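Local structure of cellulase (Soil metagenome, 5I2U) at residues Val55-Leu66 against Cys85-Ile96. The protein probably hydrolyses beta-1,4-glucosidic bonds of cellulose, as a halotolerant glycoside hydrolase family 5 enzyme built on a TIM barrel. Numbering follows the deposited sequence.
Sequences VLRGASLGWHNL and CTVVRAAMGLEI
W63 and I96 meet where the chain leaves two neighbouring parallel barrel strands, 57-61 and 87-93, joined by helix 73-81 as a beta-alpha-beta unit. CD1 of I96 sits over one face of the indole, 3.7 Å from the centroid of its six-membered ring and 6° off the normal, a CH-pi contact. W63 CZ3 lies 3.8 Å from E95 CB, while the carboxylate of E95 is hydrogen-bonded to the backbone N of H132 and N133 and to the Y135 hydroxyl. Beside the indole, N65 ND2 donates to E95 O at 2.8 Å, E95 O lying near the amide plane of N65, tying the two loops together. Deeper in, R89 and S60 form a bridge pair on the barrel's inner face. With CG anti to the backbone N (chi1 179°) and the chain extended to NE, R89 runs alongside S60 and its NH1 donates to OG at 3.3 Å; OG in turn donates to L61 O at 2.7 Å. The guanidinium also forms salt bridges with E159, E250 and D128. A methionine in place of R89 would probably leave these carboxylates without their shared positive partner. The chemistry thus grades from an ionic network inside the barrel to a single indole, covered by I96, at its C-terminal mouth.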
loop_
_atom_site.group_PDB
_atom_site.type_symbol
_atom_site.label_atom_id
_atom_site.label_comp_id
_atom_site.label_asym_id
_atom_site.label_seq_id
_atom_site.Cartn_x
_atom_site.Cartn_y
_atom_site.Cartn_z
ATOM N N VAL A 55 9.378 4.614 9.409
ATOM C CA VAL A 55 7.930 4.646 9.337
ATOM C C VAL A 55 7.591 5.441 8.069
ATOM O O VAL A 55 7.885 6.638 7.984
ATOM C CB VAL A 55 7.327 5.311 10.584
ATOM C CG1 VAL A 55 5.812 5.276 10.525
ATOM C CG2 VAL A 55 7.832 4.616 11.840
ATOM N N LEU A 56 6.998 4.762 7.090
ATOM C CA LEU A 56 6.524 5.421 5.891
ATOM C C LEU A 56 5.059 5.831 6.066
ATOM O O LEU A 56 4.244 5.072 6.616
ATOM C CB LEU A 56 6.679 4.511 4.684
ATOM C CG LEU A 56 8.118 4.075 4.377
ATOM C CD1 LEU A 56 8.112 3.030 3.283
ATOM C CD2 LEU A 56 9.007 5.250 3.990
ATOM N N ARG A 57 4.752 7.051 5.636
ATOM C CA ARG A 57 3.388 7.579 5.630
ATOM C C ARG A 57 3.110 8.178 4.270
ATOM O O ARG A 57 3.891 8.983 3.776
ATOM C CB ARG A 57 3.232 8.664 6.685
ATOM C CG ARG A 57 3.424 8.176 8.113
ATOM C CD ARG A 57 4.508 8.998 8.748
ATOM N NE ARG A 57 4.835 8.610 10.110
ATOM C CZ ARG A 57 5.966 8.950 10.723
ATOM N NH1 ARG A 57 6.877 9.712 10.110
ATOM N NH2 ARG A 57 6.188 8.534 11.970
ATOM N N GLY A 58 2.008 7.760 3.654
ATOM C CA GLY A 58 1.622 8.294 2.353
ATOM C C GLY A 58 0.211 7.940 1.913
ATOM O O GLY A 58 -0.665 7.688 2.741
ATOM N N ALA A 59 0.014 7.921 0.601
ATOM C CA ALA A 59 -1.303 7.787 0.000
ATOM C C ALA A 59 -1.279 6.836 -1.206
ATOM O O ALA A 59 -0.303 6.792 -1.937
ATOM C CB ALA A 59 -1.805 9.155 -0.413
ATOM N N SER A 60 -2.363 6.074 -1.371
ATOM C CA SER A 60 -2.552 5.180 -2.503
ATOM C C SER A 60 -3.417 5.826 -3.570
ATOM O O SER A 60 -4.456 6.414 -3.265
ATOM C CB SER A 60 -3.229 3.897 -2.056
ATOM O OG SER A 60 -3.300 2.954 -3.117
ATOM N N LEU A 61 -2.976 5.717 -4.825
ATOM C CA LEU A 61 -3.856 5.997 -5.960
ATOM C C LEU A 61 -4.899 4.902 -5.913
ATOM O O LEU A 61 -4.664 3.839 -5.326
ATOM C CB LEU A 61 -3.101 5.962 -7.286
ATOM C CG LEU A 61 -1.913 6.924 -7.419
ATOM C CD1 LEU A 61 -1.189 6.738 -8.740
ATOM C CD2 LEU A 61 -2.354 8.375 -7.280
ATOM N N GLY A 62 -6.079 5.171 -6.452
ATOM C CA GLY A 62 -7.120 4.155 -6.497
ATOM C C GLY A 62 -6.899 3.229 -7.688
ATOM O O GLY A 62 -6.015 3.459 -8.518
ATOM N N TRP A 63 -7.716 2.186 -7.765
ATOM C CA TRP A 63 -7.784 1.296 -8.925
ATOM C C TRP A 63 -7.416 2.065 -10.196
ATOM O O TRP A 63 -8.120 3.003 -10.556
ATOM C CB TRP A 63 -9.203 0.754 -9.120
ATOM C CG TRP A 63 -9.788 -0.001 -8.001
ATOM C CD1 TRP A 63 -10.327 0.509 -6.858
ATOM C CD2 TRP A 63 -9.967 -1.416 -7.926
ATOM N NE1 TRP A 63 -10.787 -0.500 -6.051
ATOM C CE2 TRP A 63 -10.583 -1.694 -6.688
ATOM C CE3 TRP A 63 -9.639 -2.479 -8.771
ATOM C CZ2 TRP A 63 -10.902 -2.988 -6.283
ATOM C CZ3 TRP A 63 -9.934 -3.772 -8.356
ATOM C CH2 TRP A 63 -10.565 -4.014 -7.119
ATOM N N HIS A 64 -6.313 1.710 -10.852
ATOM C CA HIS A 64 -5.893 2.431 -12.078
ATOM C C HIS A 64 -6.985 2.404 -13.156
ATOM O O HIS A 64 -7.147 3.358 -13.893
ATOM C CB HIS A 64 -4.571 1.872 -12.660
ATOM C CG HIS A 64 -4.769 0.726 -13.603
ATOM N ND1 HIS A 64 -4.915 -0.569 -13.169
ATOM C CD2 HIS A 64 -4.894 0.685 -14.952
ATOM C CE1 HIS A 64 -5.112 -1.364 -14.203
ATOM N NE2 HIS A 64 -5.106 -0.627 -15.298
ATOM N N ASN A 65 -7.720 1.298 -13.240
ATOM C CA ASN A 65 -8.792 1.152 -14.230
ATOM C C ASN A 65 -10.050 2.015 -13.959
ATOM O O ASN A 65 -10.909 2.133 -14.849
ATOM C CB ASN A 65 -9.141 -0.326 -14.505
ATOM C CG ASN A 65 -9.335 -1.164 -13.241
ATOM O OD1 ASN A 65 -8.644 -0.975 -12.251
ATOM N ND2 ASN A 65 -10.233 -2.144 -13.309
ATOM N N LEU A 66 -10.124 2.639 -12.772
ATOM C CA LEU A 66 -11.190 3.565 -12.416
ATOM C C LEU A 66 -10.783 5.029 -12.432
ATOM O O LEU A 66 -11.551 5.879 -12.872
ATOM C CB LEU A 66 -11.756 3.211 -11.056
ATOM C CG LEU A 66 -12.357 1.821 -10.940
ATOM C CD1 LEU A 66 -13.109 1.692 -9.634
ATOM C CD2 LEU A 66 -13.279 1.512 -12.114
ATOM N N CYS A 85 4.173 12.891 1.234
ATOM C CA CYS A 85 4.184 11.440 1.146
ATOM C C CYS A 85 5.628 10.956 1.027
ATOM O O CYS A 85 6.421 11.493 0.237
ATOM C CB CYS A 85 3.359 10.934 -0.042
ATOM S SG CYS A 85 1.590 11.296 0.062
ATOM N N THR A 86 5.971 9.986 1.869
ATOM C CA THR A 86 7.233 9.263 1.786
ATOM C C THR A 86 7.044 7.946 1.064
ATOM O O THR A 86 8.031 7.271 0.735
ATOM C CB THR A 86 7.834 9.021 3.192
ATOM O OG1 THR A 86 6.835 8.481 4.084
ATOM C CG2 THR A 86 8.354 10.332 3.760
ATOM N N VAL A 87 5.780 7.559 0.852
ATOM C CA VAL A 87 5.437 6.415 0.045
ATOM C C VAL A 87 4.214 6.739 -0.835
ATOM O O VAL A 87 3.358 7.522 -0.453
ATOM C CB VAL A 87 5.202 5.150 0.924
ATOM C CG1 VAL A 87 3.948 5.272 1.775
ATOM C CG2 VAL A 87 5.144 3.891 0.067
ATOM N N VAL A 88 4.171 6.129 -2.018
ATOM C CA VAL A 88 3.018 6.192 -2.919
ATOM C C VAL A 88 2.688 4.791 -3.389
ATOM O O VAL A 88 3.576 4.004 -3.674
ATOM C CB VAL A 88 3.248 7.136 -4.115
ATOM C CG1 VAL A 88 3.281 8.548 -3.588
ATOM C CG2 VAL A 88 4.539 6.823 -4.855
ATOM N N ARG A 89 1.407 4.462 -3.429
ATOM C CA ARG A 89 0.993 3.111 -3.811
ATOM C C ARG A 89 0.280 3.174 -5.136
ATOM O O ARG A 89 -0.607 4.023 -5.332
ATOM C CB ARG A 89 0.115 2.506 -2.709
ATOM C CG ARG A 89 -0.430 1.103 -2.941
ATOM C CD ARG A 89 -1.095 0.662 -1.641
ATOM N NE ARG A 89 -1.731 -0.661 -1.607
ATOM C CZ ARG A 89 -3.046 -0.915 -1.624
ATOM N NH1 ARG A 89 -3.955 0.056 -1.784
ATOM N NH2 ARG A 89 -3.461 -2.172 -1.515
ATOM N N ALA A 90 0.708 2.301 -6.043
ATOM C CA ALA A 90 0.121 2.160 -7.368
ATOM C C ALA A 90 -0.791 0.941 -7.363
ATOM O O ALA A 90 -0.317 -0.195 -7.317
ATOM C CB ALA A 90 1.219 2.015 -8.421
ATOM N N ALA A 91 -2.096 1.187 -7.416
ATOM C CA ALA A 91 -3.073 0.123 -7.309
ATOM C C ALA A 91 -3.448 -0.384 -8.696
ATOM O O ALA A 91 -4.386 0.118 -9.324
ATOM C CB ALA A 91 -4.301 0.608 -6.542
ATOM N N MET A 92 -2.722 -1.403 -9.155
ATOM C CA MET A 92 -2.987 -2.009 -10.451
ATOM C C MET A 92 -4.129 -3.003 -10.336
ATOM O O MET A 92 -3.945 -4.138 -9.912
ATOM C CB MET A 92 -1.734 -2.674 -11.020
ATOM C CG MET A 92 -1.882 -3.015 -12.494
ATOM S SD MET A 92 -0.486 -3.960 -13.130
ATOM C CE MET A 92 -0.802 -5.567 -12.402
ATOM N N GLY A 93 -5.325 -2.528 -10.669
ATOM C CA GLY A 93 -6.539 -3.320 -10.727
ATOM C C GLY A 93 -6.459 -4.601 -11.508
ATOM O O GLY A 93 -6.074 -4.597 -12.683
ATOM N N LEU A 94 -6.820 -5.694 -10.836
ATOM C CA LEU A 94 -6.994 -7.002 -11.470
ATOM C C LEU A 94 -8.469 -7.411 -11.565
ATOM O O LEU A 94 -8.756 -8.524 -11.961
ATOM C CB LEU A 94 -6.177 -8.066 -10.713
ATOM C CG LEU A 94 -4.722 -8.342 -11.141
ATOM C CD1 LEU A 94 -4.572 -9.199 -12.391
ATOM C CD2 LEU A 94 -3.948 -7.032 -11.245
ATOM N N GLU A 95 -9.378 -6.521 -11.162
ATOM C CA GLU A 95 -10.820 -6.759 -11.161
ATOM C C GLU A 95 -11.460 -5.524 -11.760
ATOM O O GLU A 95 -10.803 -4.491 -11.885
ATOM C CB GLU A 95 -11.399 -6.969 -9.734
ATOM C CG GLU A 95 -10.491 -7.662 -8.732
ATOM C CD GLU A 95 -10.267 -9.144 -8.986
ATOM O OE1 GLU A 95 -10.622 -9.661 -10.059
ATOM O OE2 GLU A 95 -9.754 -9.813 -8.067
ATOM N N ILE A 96 -12.744 -5.636 -12.107
ATOM C CA ILE A 96 -13.516 -4.546 -12.714
ATOM C C ILE A 96 -13.024 -4.365 -14.165
ATOM O O ILE A 96 -11.917 -4.787 -14.511
ATOM C CB ILE A 96 -13.458 -3.214 -11.888
ATOM C CG1 ILE A 96 -13.811 -3.467 -10.408
ATOM C CG2 ILE A 96 -14.403 -2.162 -12.463
ATOM C CD1 ILE A 96 -13.421 -2.348 -9.457
#